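Local structure of uridylate-specific endoribonuclease nsp11 (Prrsv 16244b, 5EYI) at residues S198-M203 and R211-R216. The protein is an arteriviral endoribonuclease that probably degrades the 5'-polyuridines made during viral RNA replication, keeping host double-stranded RNA sensors from being activated. The protein carries 1 engineered substitution. Sequence-based numbering, arbitrary orientation.
Sequences SKCWKM and RLMVWR
Lys-199 and Val-214 face each other as a hydrogen-bonded antiparallel pair: the N of Lys-199 reaches the O of Val-214 at 2.8 Å, and a nearly straight bond (172° at the hydrogen) returns from Val-214 N to Lys-199 O. Two residues along, Trp-201 and Leu-212 repeat the exchange in both directions. Between these pairs, Cys-200 and Met-213 form a non-hydrogen-bonded pair whose sulfur atoms touch, Cys-200 SG 3.6 Å from Met-213 SD. The SG sits anti to its own backbone N (chi1 170°), where it also meets Arg-211 CD at 3.7 Å, alongside the extended arginine chain. On the other face of the sheet, Val-214 CG2 comes up to the edge of the Trp-201 indole, 4.0 Å from CD1, while Lys-199 CE lies above one face, near the ring's rim; Tyr-191 of the same chain meets the indole edge-to-face. Back on the Cys-200 face, at the far end, Ser-198 CB sits over the five-membered ring of Trp-215, a CH-pi contact 3.7 Å from the centroid. Trp-215 NE1 hydrogen-bonds to the OH of Tyr-191 of the second subunit, and its ring also meets Trp-201 of that subunit, so the face carrying Ser-198, Cys-200, Met-213 and Trp-215 lies against the other subunit. Strands 198-205 and 208-215 make a beta hairpin, and strand 219-223 extends it into a three-stranded antiparallel sheet of the NendoU catalytic domain, with Leu-212 about 8 Å from the predicted active-site His-146, side chain to side chain.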
ATOM      1  N   SER A 198       5.345  -1.629   4.463  1.00 34.54           N
ATOM      2  CA  SER A 198       4.153  -1.345   3.670  1.00 33.45           C
ATOM      3  C   SER A 198       4.444  -1.521   2.192  1.00 32.36           C
ATOM      4  O   SER A 198       5.589  -1.447   1.771  1.00 31.34           O
ATOM      5  CB  SER A 198       3.614   0.068   3.953  1.00 32.92           C
ATOM      6  OG  SER A 198       4.277   1.058   3.187  1.00 31.85           O
ATOM      7  N   LYS A 199       3.393  -1.759   1.412  1.00 32.76           N
ATOM      8  CA  LYS A 199       3.508  -1.850  -0.038  1.00 32.02           C
ATOM      9  C   LYS A 199       2.199  -1.506  -0.749  1.00 30.87           C
ATOM     10  O   LYS A 199       1.110  -1.810  -0.259  1.00 29.19           O
ATOM     11  CB  LYS A 199       3.963  -3.250  -0.445  1.00 33.60           C
ATOM     12  CG  LYS A 199       4.329  -3.346  -1.917  1.00 35.52           C
ATOM     13  CD  LYS A 199       5.146  -4.582  -2.220  1.00 37.71           C
ATOM     14  CE  LYS A 199       5.527  -4.625  -3.692  1.00 39.19           C
ATOM     15  NZ  LYS A 199       6.385  -5.808  -4.000  1.00 41.43           N
ATOM     16  N   CYS A 200       2.335  -0.882  -1.916  1.00 30.78           N
ATOM     17  CA  CYS A 200       1.214  -0.502  -2.764  1.00 30.95           C
ATOM     18  C   CYS A 200       1.258  -1.358  -4.030  1.00 30.54           C
ATOM     19  O   CYS A 200       2.151  -1.183  -4.857  1.00 31.83           O
ATOM     20  CB  CYS A 200       1.309   0.979  -3.120  1.00 31.34           C
ATOM     21  SG  CYS A 200       0.151   1.535  -4.403  1.00 33.79           S
ATOM     22  N   TRP A 201       0.322  -2.294  -4.161  1.00 28.01           N
ATOM     23  CA  TRP A 201       0.219  -3.120  -5.363  1.00 28.29           C
ATOM     24  C   TRP A 201      -0.762  -2.494  -6.356  1.00 28.89           C
ATOM     25  O   TRP A 201      -1.799  -1.972  -5.948  1.00 28.39           O
ATOM     26  CB  TRP A 201      -0.286  -4.512  -5.011  1.00 27.67           C
ATOM     27  CG  TRP A 201       0.561  -5.308  -4.074  1.00 27.90           C
ATOM     28  CD1 TRP A 201       0.378  -5.466  -2.726  1.00 28.61           C
ATOM     29  CD2 TRP A 201       1.697  -6.103  -4.418  1.00 27.94           C
ATOM     30  NE1 TRP A 201       1.342  -6.305  -2.207  1.00 28.29           N
ATOM     31  CE2 TRP A 201       2.159  -6.718  -3.223  1.00 28.30           C
ATOM     32  CE3 TRP A 201       2.373  -6.361  -5.621  1.00 27.72           C
ATOM     33  CZ2 TRP A 201       3.273  -7.565  -3.196  1.00 28.65           C
ATOM     34  CZ3 TRP A 201       3.478  -7.204  -5.598  1.00 28.35           C
ATOM     35  CH2 TRP A 201       3.918  -7.797  -4.391  1.00 28.81           C
ATOM     36  N   LYS A 202      -0.450  -2.550  -7.648  1.00 29.84           N
ATOM     37  CA  LYS A 202      -1.415  -2.169  -8.694  1.00 31.94           C
ATOM     38  C   LYS A 202      -2.025  -3.426  -9.301  1.00 30.50           C
ATOM     39  O   LYS A 202      -1.306  -4.355  -9.654  1.00 32.41           O
ATOM     40  CB  LYS A 202      -0.758  -1.332  -9.794  1.00 35.47           C
ATOM     41  CG  LYS A 202      -0.579   0.136  -9.445  1.00 39.20           C
ATOM     42  CD  LYS A 202      -0.978   1.056 -10.604  1.00 44.14           C
ATOM     43  CE  LYS A 202       0.023   1.009 -11.750  1.00 46.32           C
ATOM     44  NZ  LYS A 202      -0.433   1.811 -12.920  1.00 47.81           N
ATOM     45  N   MET A 203      -3.347  -3.463  -9.405  1.00 28.23           N
ATOM     46  CA  MET A 203      -4.033  -4.612  -9.998  1.00 27.37           C
ATOM     47  C   MET A 203      -5.412  -4.201 -10.476  1.00 25.65           C
ATOM     48  O   MET A 203      -5.794  -3.033 -10.389  1.00 25.09           O
ATOM     49  CB  MET A 203      -4.102  -5.790  -9.001  1.00 28.07           C
ATOM     50  CG  MET A 203      -4.838  -5.492  -7.702  1.00 29.88           C
ATOM     51  SD  MET A 203      -4.594  -6.763  -6.437  1.00 31.56           S
ATOM     52  CE  MET A 203      -5.646  -8.035  -7.105  1.00 31.22           C
ATOM     53  N   ARG A 211      -5.628  -0.027  -6.428  1.00 24.21           N
ATOM     54  CA  ARG A 211      -4.416  -0.246  -5.666  1.00 25.54           C
ATOM     55  C   ARG A 211      -4.752  -0.993  -4.382  1.00 24.01           C
ATOM     56  O   ARG A 211      -5.753  -0.700  -3.742  1.00 24.46           O
ATOM     57  CB  ARG A 211      -3.731   1.086  -5.351  1.00 28.97           C
ATOM     58  CG  ARG A 211      -3.268   1.839  -6.595  1.00 32.16           C
ATOM     59  CD  ARG A 211      -2.625   3.182  -6.269  1.00 35.84           C
ATOM     60  NE  ARG A 211      -2.454   4.007  -7.469  1.00 39.42           N
ATOM     61  CZ  ARG A 211      -3.395   4.767  -8.039  1.00 42.20           C
ATOM     62  NH1 ARG A 211      -4.629   4.847  -7.541  1.00 43.43           N
ATOM     63  NH2 ARG A 211      -3.095   5.465  -9.136  1.00 43.49           N
ATOM     64  N   LEU A 212      -3.928  -1.969  -4.025  1.00 22.72           N
ATOM     65  CA  LEU A 212      -4.078  -2.702  -2.772  1.00 22.53           C
ATOM     66  C   LEU A 212      -2.953  -2.246  -1.889  1.00 22.43           C
ATOM     67  O   LEU A 212      -1.787  -2.426  -2.222  1.00 22.75           O
ATOM     68  CB  LEU A 212      -4.004  -4.216  -2.993  1.00 21.90           C
ATOM     69  CG  LEU A 212      -4.134  -5.117  -1.755  1.00 21.85           C
ATOM     70  CD1 LEU A 212      -5.474  -4.941  -1.048  1.00 22.04           C
ATOM     71  CD2 LEU A 212      -3.919  -6.568  -2.142  1.00 21.99           C
ATOM     72  N   MET A 213      -3.303  -1.636  -0.771  1.00 23.77           N
ATOM     73  CA  MET A 213      -2.321  -1.185   0.196  1.00 25.43           C
ATOM     74  C   MET A 213      -2.211  -2.256   1.246  1.00 25.58           C
ATOM     75  O   MET A 213      -3.232  -2.666   1.790  1.00 24.75           O
ATOM     76  CB  MET A 213      -2.765   0.128   0.832  1.00 27.12           C
ATOM     77  CG  MET A 213      -3.214   1.174  -0.178  1.00 29.06           C
ATOM     78  SD  MET A 213      -2.132   1.331  -1.610  1.00 30.47           S
ATOM     79  CE  MET A 213      -2.633   2.961  -2.139  1.00 32.16           C
ATOM     80  N   VAL A 214      -0.985  -2.718   1.504  1.00 25.33           N
ATOM     81  CA  VAL A 214      -0.721  -3.708   2.539  1.00 25.75           C
ATOM     82  C   VAL A 214       0.316  -3.175   3.531  1.00 26.59           C
ATOM     83  O   VAL A 214       1.381  -2.717   3.127  1.00 26.93           O
ATOM     84  CB  VAL A 214      -0.210  -5.031   1.931  1.00 26.09           C
ATOM     85  CG1 VAL A 214       0.119  -6.047   3.031  1.00 26.26           C
ATOM     86  CG2 VAL A 214      -1.242  -5.588   0.953  1.00 26.37           C
ATOM     87  N   TRP A 215      -0.018  -3.239   4.818  1.00 26.87           N
ATOM     88  CA  TRP A 215       0.943  -3.065   5.892  1.00 28.61           C
ATOM     89  C   TRP A 215       1.218  -4.419   6.536  1.00 29.88           C
ATOM     90  O   TRP A 215       0.314  -5.035   7.125  1.00 28.73           O
ATOM     91  CB  TRP A 215       0.426  -2.089   6.934  1.00 29.22           C
ATOM     92  CG  TRP A 215       0.607  -0.678   6.536  1.00 30.32           C
ATOM     93  CD1 TRP A 215       1.618   0.144   6.911  1.00 31.51           C
ATOM     94  CD2 TRP A 215      -0.241   0.088   5.676  1.00 30.87           C
ATOM     95  NE1 TRP A 215       1.454   1.386   6.352  1.00 32.02           N
ATOM     96  CE2 TRP A 215       0.320   1.380   5.586  1.00 31.64           C
ATOM     97  CE3 TRP A 215      -1.427  -0.188   4.983  1.00 30.05           C
ATOM     98  CZ2 TRP A 215      -0.258   2.398   4.826  1.00 31.34           C
ATOM     99  CZ3 TRP A 215      -1.998   0.820   4.224  1.00 30.81           C
ATOM    100  CH2 TRP A 215      -1.413   2.100   4.152  1.00 31.56           C
ATOM    101  N   ARG A 216       2.473  -4.856   6.412  1.00 31.72           N
ATOM    102  CA  ARG A 216       2.970  -6.150   6.911  1.00 33.78           C
ATOM    103  C   ARG A 216       2.419  -6.501   8.283  1.00 32.85           C
ATOM    104  O   ARG A 216       2.553  -5.721   9.215  1.00 32.04           O
ATOM    105  CB  ARG A 216       4.503  -6.121   6.980  1.00 35.89           C
ATOM    106  CG  ARG A 216       5.162  -7.479   7.088  1.00 38.24           C
ATOM    107  CD  ARG A 216       6.676  -7.341   7.205  1.00 40.27           C
ATOM    108  NE  ARG A 216       7.375  -8.543   6.750  1.00 42.07           N
TER